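Local structure of Lmo2812 protein (Listeria monocytogenes EGD-e, 5ZQA) at residues L31-N36 and E266-V271; Y41-G46 and G245-S250; Q220-L225 and G239-G244. The protein is a penicillin-binding protein of the peptidase S11 family that probably acts as a serine-type D-Ala-D-Ala carboxypeptidase in building the cell wall. All coordinates share one frame; numbering follows the deposited sequence.

Contact 1: L31-N36 and E266-V271; sequences LYLSAN and EKLMEV
Lys267 reaches off the side of helix 258-272 and sets its ammonium against the backbone of Tyr32, an example of an irregular N-terminal segment held to a helix by a lysine-to-carbonyl bond and a set of methyl contacts. The NZ to Tyr32 O distance is 2.8 Å, with the donor tilted 26° from the carbonyl plane. The lysine chain is stretched out from CG onward, its later torsions all near 180°, which gives it the length to bridge from helix to loop. On the way its methylenes run past Leu33 in the opposite sense, and Lys267 CD lies 3.7 Å from Leu33 CD2.

Leu31 makes the apolar half of the contact. Its CB already points at the helix, and both of its methyls are used: CD1 meets Leu268 CD2 at 3.8 Å and also touches Val271 CG2, which CD2 approaches to 3.9 Å. The second methyl of Leu33, CD1, lies 4.2 Å from the same Leu268 CD2, which is thus approached by a methyl from each loop leucine. Leu268 and Val271, about one turn of helix apart, present the surface on which Leu31 rests.

Further bonds tie the loop to the same helix a little further along, where Asp264 accepts the backbone N-H groups of Ser34 and Ala35. Beneath the leucines lies the sheet: Tyr50 of strand 48-52 touches Leu31, Leu33 and Leu268, Val40 of strand 37-42 touches Leu268 and Val271, and the loop then passes directly into strand 37-42.

Contact 2: Y41-G46 and G245-S250; sequences YSVENG and GKRVIS
Tyr41 and Ile249 exchange backbone hydrogen bonds as an antiparallel hydrogen-bonded pair, Tyr41 N to Ile249 O at 2.9 Å and Ile249 N to Tyr41 O at 3.0 Å. Ser42 and Val248 follow as a non-hydrogen-bonded pair, and Val43 N closes on Arg247 O at 3.0 Å as the first chain begins to turn away.

Where the strand gives out, a side chain takes over its pairing. Glu44 bends at chi2 (66°) and curls back, bringing OE2 to Arg247 N at 2.9 Å; the N-H comes in on the syn side of the carboxylate, 25° out of its plane, along a nearly straight path of 166°. The carboxylate thus stands in for a backbone acceptor. Val43 CG2 rests against both Ile249 CD1, 3.7 Å away, and Arg247 CG, at 3.8 Å.

Further out, the guanidinium of Arg247 turns away from Glu44 to Asp223, with which it forms a salt bridge, and to Thr240 OG1. Tyr41 stacks on Phe179 of helix 175-188, its hydroxyl hydrogen-bonded to Glu51 and Thr175, and Ile249 packs against the same helix. Val248 points to the other face, against Met269 of helix 258-272. A sheet covered by helices on both faces, with the N-terminal strand paired to the strand before the C-terminal helix, is characteristic of the penicillin-binding protein and serine beta-lactamase fold.

Contact 3: Q220-L225 and G239-G244; sequences QGLDGL and GTAERG
The guanidinium of Arg243 meets the carbonyl of Gln220 edge-on, Gln220 O lying only 1° out of its plane. Two nitrogens close side-on upon this single oxygen: NH2 at 2.9 Å from Gln220 O, in the carbonyl plane and on a lone pair, and NE at 3.0 Å from Gln220 O, above that plane. Two bonds from one rigid group limit its rotation. The arginine chain is extended from CG to NE, which carries the group across to the loop that leads into strand 222-230. The side-chain amide of Gln220 crosses it obliquely, the two planes 38° apart. Through a water, Gln220 NE2 is also joined to Glu242 O; the water donates to the carbonyl and accepts from the amide.

Inward, the backbones pair as an antiparallel hairpin whose register slips by one residue. Leu222 opposes Ala241 as a non-hydrogen-bonded pair; beyond it two residues, Asp223 and Gly224, share Thr240 as their one partner, which makes a classic beta bulge. Asp223 N binds Thr240 O at 3.0 Å, and Thr240 N binds Gly224 O at 3.0 Å, this donor standing 69° above the carbonyl plane. Thr240 CG2, placed between its own N and carbonyl carbon, comes 3.4 Å from Asp223 OD1 and also packs on Gly224 CA. The charge of Asp223 is met by Arg247 of the next strand but one, while Thr240 OG1 bonds to Val248 O.

Strand 222-230 is outermost in the five-stranded sheet, and strand 236-243 separates it from strand 246-255. Leu222 and Ala241 turn to Met269 of helix 258-272; on the other face, Thr240 packs against Leu193 of helix 192-196 and Ile186 of helix 175-188.

The three contacts are spread across one antiparallel sheet and the helix packed on it. Contacts 2 and 3 lie closest, their centres 10 Å apart, and share neighbouring strands 236-243 and 246-255; the centre of contact 1 is 15 to 16 Å from theirs, but Met269 on its helix segment touches residues of both. The first segments of contacts 1 and 2 come early, both segments of contact 3 far downstream, and the second segments of contacts 2 and 1 last, so in sequence contacts 1 and 2 bracket contact 3 and bring the two ends of the chain together on the sheet. Strand 222-230 carries Lys226, predicted to bind substrate, so the same sheet that unites the chain ends probably also borders the active site.

Contact 1: L31-N36 and E266-V271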
# COMPACT_ATOMS: atom_id res chain seq x y z
N LEU A 31 -5.01 23.82 3.97
CA LEU A 31 -6.01 22.84 3.58
C LEU A 31 -6.88 22.43 4.75
O LEU A 31 -6.44 22.44 5.90
CB LEU A 31 -5.35 21.59 2.98
CG LEU A 31 -4.41 21.79 1.79
CD1 LEU A 31 -3.79 20.46 1.40
CD2 LEU A 31 -5.12 22.42 0.59
N TYR A 32 -8.11 22.06 4.44
CA TYR A 32 -9.00 21.52 5.45
C TYR A 32 -9.39 20.11 5.06
O TYR A 32 -10.28 19.90 4.24
CB TYR A 32 -10.21 22.43 5.63
CG TYR A 32 -9.79 23.74 6.25
CD1 TYR A 32 -9.43 23.80 7.59
CD2 TYR A 32 -9.69 24.89 5.49
CE1 TYR A 32 -9.01 24.98 8.17
CE2 TYR A 32 -9.26 26.09 6.06
CZ TYR A 32 -8.93 26.11 7.40
OH TYR A 32 -8.51 27.29 7.98
N LEU A 33 -8.68 19.16 5.65
CA LEU A 33 -8.80 17.75 5.28
C LEU A 33 -9.50 16.97 6.37
O LEU A 33 -9.48 17.38 7.53
CB LEU A 33 -7.41 17.13 5.05
CG LEU A 33 -6.48 17.90 4.09
CD1 LEU A 33 -5.13 17.22 4.00
CD2 LEU A 33 -7.11 18.02 2.72
N SER A 34 -10.09 15.84 6.00
CA SER A 34 -10.65 14.93 6.99
C SER A 34 -9.53 14.19 7.71
O SER A 34 -9.59 13.96 8.92
CB SER A 34 -11.60 13.92 6.34
OG SER A 34 -12.03 12.98 7.31
N ALA A 35 -8.52 13.82 6.94
CA ALA A 35 -7.38 13.07 7.45
C ALA A 35 -6.77 13.71 8.69
O ALA A 35 -6.61 14.93 8.75
CB ALA A 35 -6.31 12.96 6.38
N ASN A 36 -6.41 12.89 9.67
CA ASN A 36 -5.72 13.41 10.84
C ASN A 36 -4.22 13.57 10.62
O ASN A 36 -3.58 14.37 11.30
CB ASN A 36 -6.02 12.52 12.04
CG ASN A 36 -7.43 12.74 12.56
OD1 ASN A 36 -7.84 13.88 12.76
ND2 ASN A 36 -8.19 11.66 12.74
N GLU A 266 -7.68 14.53 -3.57
CA GLU A 266 -7.88 15.51 -4.64
C GLU A 266 -7.24 16.85 -4.29
O GLU A 266 -6.56 17.46 -5.11
CB GLU A 266 -9.37 15.72 -4.94
CG GLU A 266 -10.04 14.56 -5.65
CD GLU A 266 -11.50 14.87 -5.95
OE1 GLU A 266 -11.77 15.71 -6.84
OE2 GLU A 266 -12.38 14.28 -5.29
N LYS A 267 -7.45 17.30 -3.05
CA LYS A 267 -6.88 18.56 -2.58
C LYS A 267 -5.36 18.51 -2.56
O LYS A 267 -4.69 19.48 -2.93
CB LYS A 267 -7.43 18.89 -1.20
CG LYS A 267 -8.89 19.30 -1.21
CD LYS A 267 -9.37 19.49 0.20
CE LYS A 267 -10.82 19.93 0.26
NZ LYS A 267 -11.30 19.80 1.66
N LEU A 268 -4.81 17.38 -2.14
CA LEU A 268 -3.35 17.24 -2.06
C LEU A 268 -2.72 17.19 -3.45
O LEU A 268 -1.64 17.76 -3.67
CB LEU A 268 -2.97 15.98 -1.27
CG LEU A 268 -3.29 16.04 0.23
CD1 LEU A 268 -3.19 14.66 0.84
CD2 LEU A 268 -2.33 17.00 0.94
N MET A 269 -3.40 16.54 -4.40
CA MET A 269 -2.88 16.46 -5.76
C MET A 269 -2.89 17.85 -6.41
O MET A 269 -1.97 18.19 -7.16
CB MET A 269 -3.68 15.44 -6.58
CG MET A 269 -3.35 13.98 -6.24
SD MET A 269 -1.58 13.65 -6.51
CE MET A 269 -1.41 11.96 -5.92
N GLU A 270 -3.91 18.65 -6.09
CA GLU A 270 -3.97 20.04 -6.57
C GLU A 270 -2.76 20.85 -6.07
O GLU A 270 -2.13 21.59 -6.83
CB GLU A 270 -5.27 20.72 -6.13
CG GLU A 270 -5.40 22.17 -6.60
CD GLU A 270 -6.84 22.66 -6.61
OE1 GLU A 270 -7.74 21.89 -7.02
OE2 GLU A 270 -7.07 23.82 -6.20
N VAL A 271 -2.44 20.69 -4.80
CA VAL A 271 -1.25 21.32 -4.22
C VAL A 271 0.02 20.78 -4.87
O VAL A 271 0.94 21.54 -5.21
CB VAL A 271 -1.18 21.09 -2.69
CG1 VAL A 271 0.16 21.55 -2.12
CG2 VAL A 271 -2.32 21.84 -2.03

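Contact 2: Y41-G46 and G245-S250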
# COMPACT_ATOMS: atom_id res chain seq x y z
N TYR A 41 4.31 15.07 -1.39
CA TYR A 41 5.74 15.27 -1.61
C TYR A 41 6.10 15.18 -3.09
O TYR A 41 5.52 14.40 -3.84
CB TYR A 41 6.58 14.22 -0.86
CG TYR A 41 6.35 14.15 0.64
CD1 TYR A 41 5.36 13.34 1.17
CD2 TYR A 41 7.14 14.88 1.53
CE1 TYR A 41 5.14 13.24 2.52
CE2 TYR A 41 6.92 14.81 2.89
CZ TYR A 41 5.92 13.98 3.39
OH TYR A 41 5.70 13.91 4.75
N SER A 42 7.11 15.94 -3.48
CA SER A 42 7.73 15.78 -4.79
C SER A 42 8.77 14.66 -4.78
O SER A 42 9.71 14.68 -3.98
CB SER A 42 8.38 17.10 -5.23
OG SER A 42 9.08 16.90 -6.44
N VAL A 43 8.61 13.69 -5.66
CA VAL A 43 9.53 12.57 -5.74
C VAL A 43 10.93 13.00 -6.18
O VAL A 43 11.93 12.47 -5.69
CB VAL A 43 8.99 11.49 -6.71
CG1 VAL A 43 10.08 10.50 -7.11
CG2 VAL A 43 7.80 10.78 -6.08
N GLU A 44 11.01 13.97 -7.07
CA GLU A 44 12.29 14.31 -7.70
C GLU A 44 13.33 14.82 -6.70
O GLU A 44 14.50 14.42 -6.74
CB GLU A 44 12.07 15.33 -8.81
CG GLU A 44 11.40 14.75 -10.07
CD GLU A 44 9.96 14.29 -9.85
OE1 GLU A 44 9.21 14.96 -9.08
OE2 GLU A 44 9.57 13.25 -10.43
N ASN A 45 12.91 15.68 -5.78
CA ASN A 45 13.86 16.23 -4.82
C ASN A 45 13.46 16.04 -3.36
O ASN A 45 14.14 16.54 -2.46
CB ASN A 45 14.06 17.73 -5.09
CG ASN A 45 12.82 18.55 -4.83
OD1 ASN A 45 11.72 18.01 -4.70
ND2 ASN A 45 12.98 19.87 -4.76
N GLY A 46 12.36 15.33 -3.12
CA GLY A 46 11.90 15.07 -1.76
C GLY A 46 11.18 16.22 -1.07
O GLY A 46 10.86 16.11 0.12
N GLY A 245 6.61 14.93 -16.37
CA GLY A 245 7.84 14.38 -15.84
C GLY A 245 8.04 14.53 -14.34
O GLY A 245 9.05 14.08 -13.80
N LYS A 246 7.07 15.14 -13.66
CA LYS A 246 7.13 15.35 -12.23
C LYS A 246 6.16 14.40 -11.54
O LYS A 246 4.98 14.42 -11.84
CB LYS A 246 6.80 16.80 -11.86
CG LYS A 246 6.47 17.02 -10.38
CD LYS A 246 6.07 18.45 -10.11
CE LYS A 246 5.58 18.62 -8.68
NZ LYS A 246 5.17 20.03 -8.40
N ARG A 247 6.67 13.58 -10.63
CA ARG A 247 5.81 12.68 -9.88
C ARG A 247 5.64 13.16 -8.45
O ARG A 247 6.59 13.64 -7.82
CB ARG A 247 6.38 11.25 -9.90
CG ARG A 247 5.54 10.27 -9.05
CD ARG A 247 5.96 8.80 -9.23
NE ARG A 247 5.69 8.32 -10.59
CZ ARG A 247 4.50 7.90 -11.02
NH1 ARG A 247 3.46 7.89 -10.21
NH2 ARG A 247 4.36 7.50 -12.29
N VAL A 248 4.42 13.04 -7.93
CA VAL A 248 4.18 13.36 -6.53
C VAL A 248 3.58 12.14 -5.85
O VAL A 248 3.01 11.26 -6.52
CB VAL A 248 3.25 14.58 -6.34
CG1 VAL A 248 3.86 15.82 -7.03
CG2 VAL A 248 1.86 14.30 -6.86
N ILE A 249 3.76 12.07 -4.54
CA ILE A 249 3.16 11.03 -3.73
C ILE A 249 2.38 11.69 -2.60
O ILE A 249 2.92 12.54 -1.88
CB ILE A 249 4.21 10.07 -3.17
CG1 ILE A 249 4.86 9.29 -4.31
CG2 ILE A 249 3.56 9.09 -2.18
CD1 ILE A 249 6.01 8.41 -3.86
N SER A 250 1.11 11.35 -2.48
CA SER A 250 0.27 11.89 -1.42
C SER A 250 -0.01 10.82 -0.37
O SER A 250 -0.15 9.65 -0.70
CB SER A 250 -1.04 12.43 -1.99
OG SER A 250 -1.80 11.38 -2.59

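Contact 3: Q220-L225 and G239-G244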
# COMPACT_ATOMS: atom_id res chain seq x y z
N GLN A 220 -6.21 13.02 -13.51
CA GLN A 220 -5.31 12.78 -14.61
C GLN A 220 -3.92 12.46 -14.08
O GLN A 220 -3.44 13.10 -13.14
CB GLN A 220 -5.26 13.99 -15.56
CG GLN A 220 -4.52 13.72 -16.85
CD GLN A 220 -3.02 13.86 -16.72
OE1 GLN A 220 -2.53 14.70 -15.96
NE2 GLN A 220 -2.28 13.03 -17.45
N GLY A 221 -3.31 11.43 -14.65
CA GLY A 221 -1.96 11.06 -14.28
C GLY A 221 -1.86 10.15 -13.06
O GLY A 221 -0.78 9.65 -12.76
N LEU A 222 -2.97 9.93 -12.36
CA LEU A 222 -2.93 9.11 -11.15
C LEU A 222 -2.82 7.64 -11.50
O LEU A 222 -3.65 7.12 -12.26
CB LEU A 222 -4.17 9.37 -10.28
CG LEU A 222 -4.10 8.63 -8.93
CD1 LEU A 222 -3.81 9.59 -7.81
CD2 LEU A 222 -5.36 7.83 -8.65
N ASP A 223 -1.82 6.96 -10.95
CA ASP A 223 -1.59 5.55 -11.30
C ASP A 223 -1.32 4.65 -10.10
O ASP A 223 -0.89 3.50 -10.26
CB ASP A 223 -0.45 5.43 -12.33
CG ASP A 223 0.80 6.22 -11.96
OD1 ASP A 223 0.94 6.67 -10.80
OD2 ASP A 223 1.67 6.39 -12.86
N GLY A 224 -1.63 5.14 -8.90
CA GLY A 224 -1.46 4.34 -7.69
C GLY A 224 -1.96 5.12 -6.49
O GLY A 224 -2.45 6.24 -6.65
N LEU A 225 -1.79 4.58 -5.28
CA LEU A 225 -0.98 3.40 -5.02
C LEU A 225 -1.68 2.35 -4.14
O LEU A 225 -1.66 1.17 -4.46
CB LEU A 225 0.33 3.83 -4.36
CG LEU A 225 1.51 2.87 -4.33
CD1 LEU A 225 1.90 2.43 -5.73
CD2 LEU A 225 2.69 3.54 -3.64
N GLY A 239 -1.54 7.96 -2.57
CA GLY A 239 -1.74 8.23 -3.98
C GLY A 239 -0.43 8.59 -4.68
O GLY A 239 0.49 9.07 -4.04
N THR A 240 -0.36 8.35 -5.98
CA THR A 240 0.76 8.86 -6.76
C THR A 240 0.28 9.19 -8.16
O THR A 240 -0.62 8.53 -8.71
CB THR A 240 1.95 7.87 -6.77
OG1 THR A 240 3.08 8.51 -7.39
CG2 THR A 240 1.62 6.57 -7.49
N ALA A 241 0.86 10.25 -8.71
CA ALA A 241 0.52 10.75 -10.04
C ALA A 241 1.75 11.38 -10.65
O ALA A 241 2.56 11.95 -9.93
CB ALA A 241 -0.61 11.76 -9.96
N GLU A 242 1.87 11.30 -11.97
CA GLU A 242 2.95 11.97 -12.69
C GLU A 242 2.38 12.85 -13.80
O GLU A 242 1.48 12.41 -14.54
CB GLU A 242 3.94 10.96 -13.28
CG GLU A 242 5.13 11.60 -13.97
CD GLU A 242 6.06 10.58 -14.61
OE1 GLU A 242 5.57 9.54 -15.10
OE2 GLU A 242 7.29 10.83 -14.62
N ARG A 243 2.86 14.09 -13.86
CA ARG A 243 2.51 15.03 -14.93
C ARG A 243 3.75 15.81 -15.34
O ARG A 243 4.44 16.34 -14.49
CB ARG A 243 1.44 16.01 -14.49
CG ARG A 243 0.13 15.37 -14.08
CD ARG A 243 -0.84 16.42 -13.57
NE ARG A 243 -2.04 15.79 -13.06
CZ ARG A 243 -2.95 16.39 -12.31
NH1 ARG A 243 -2.80 17.67 -11.97
NH2 ARG A 243 -4.00 15.71 -11.89
N GLY A 244 3.99 15.91 -16.64
CA GLY A 244 5.12 16.68 -17.14
C GLY A 244 6.46 16.24 -16.59
O GLY A 244 7.35 17.06 -16.36
O HOH W 1 0.55 12.49 -17.08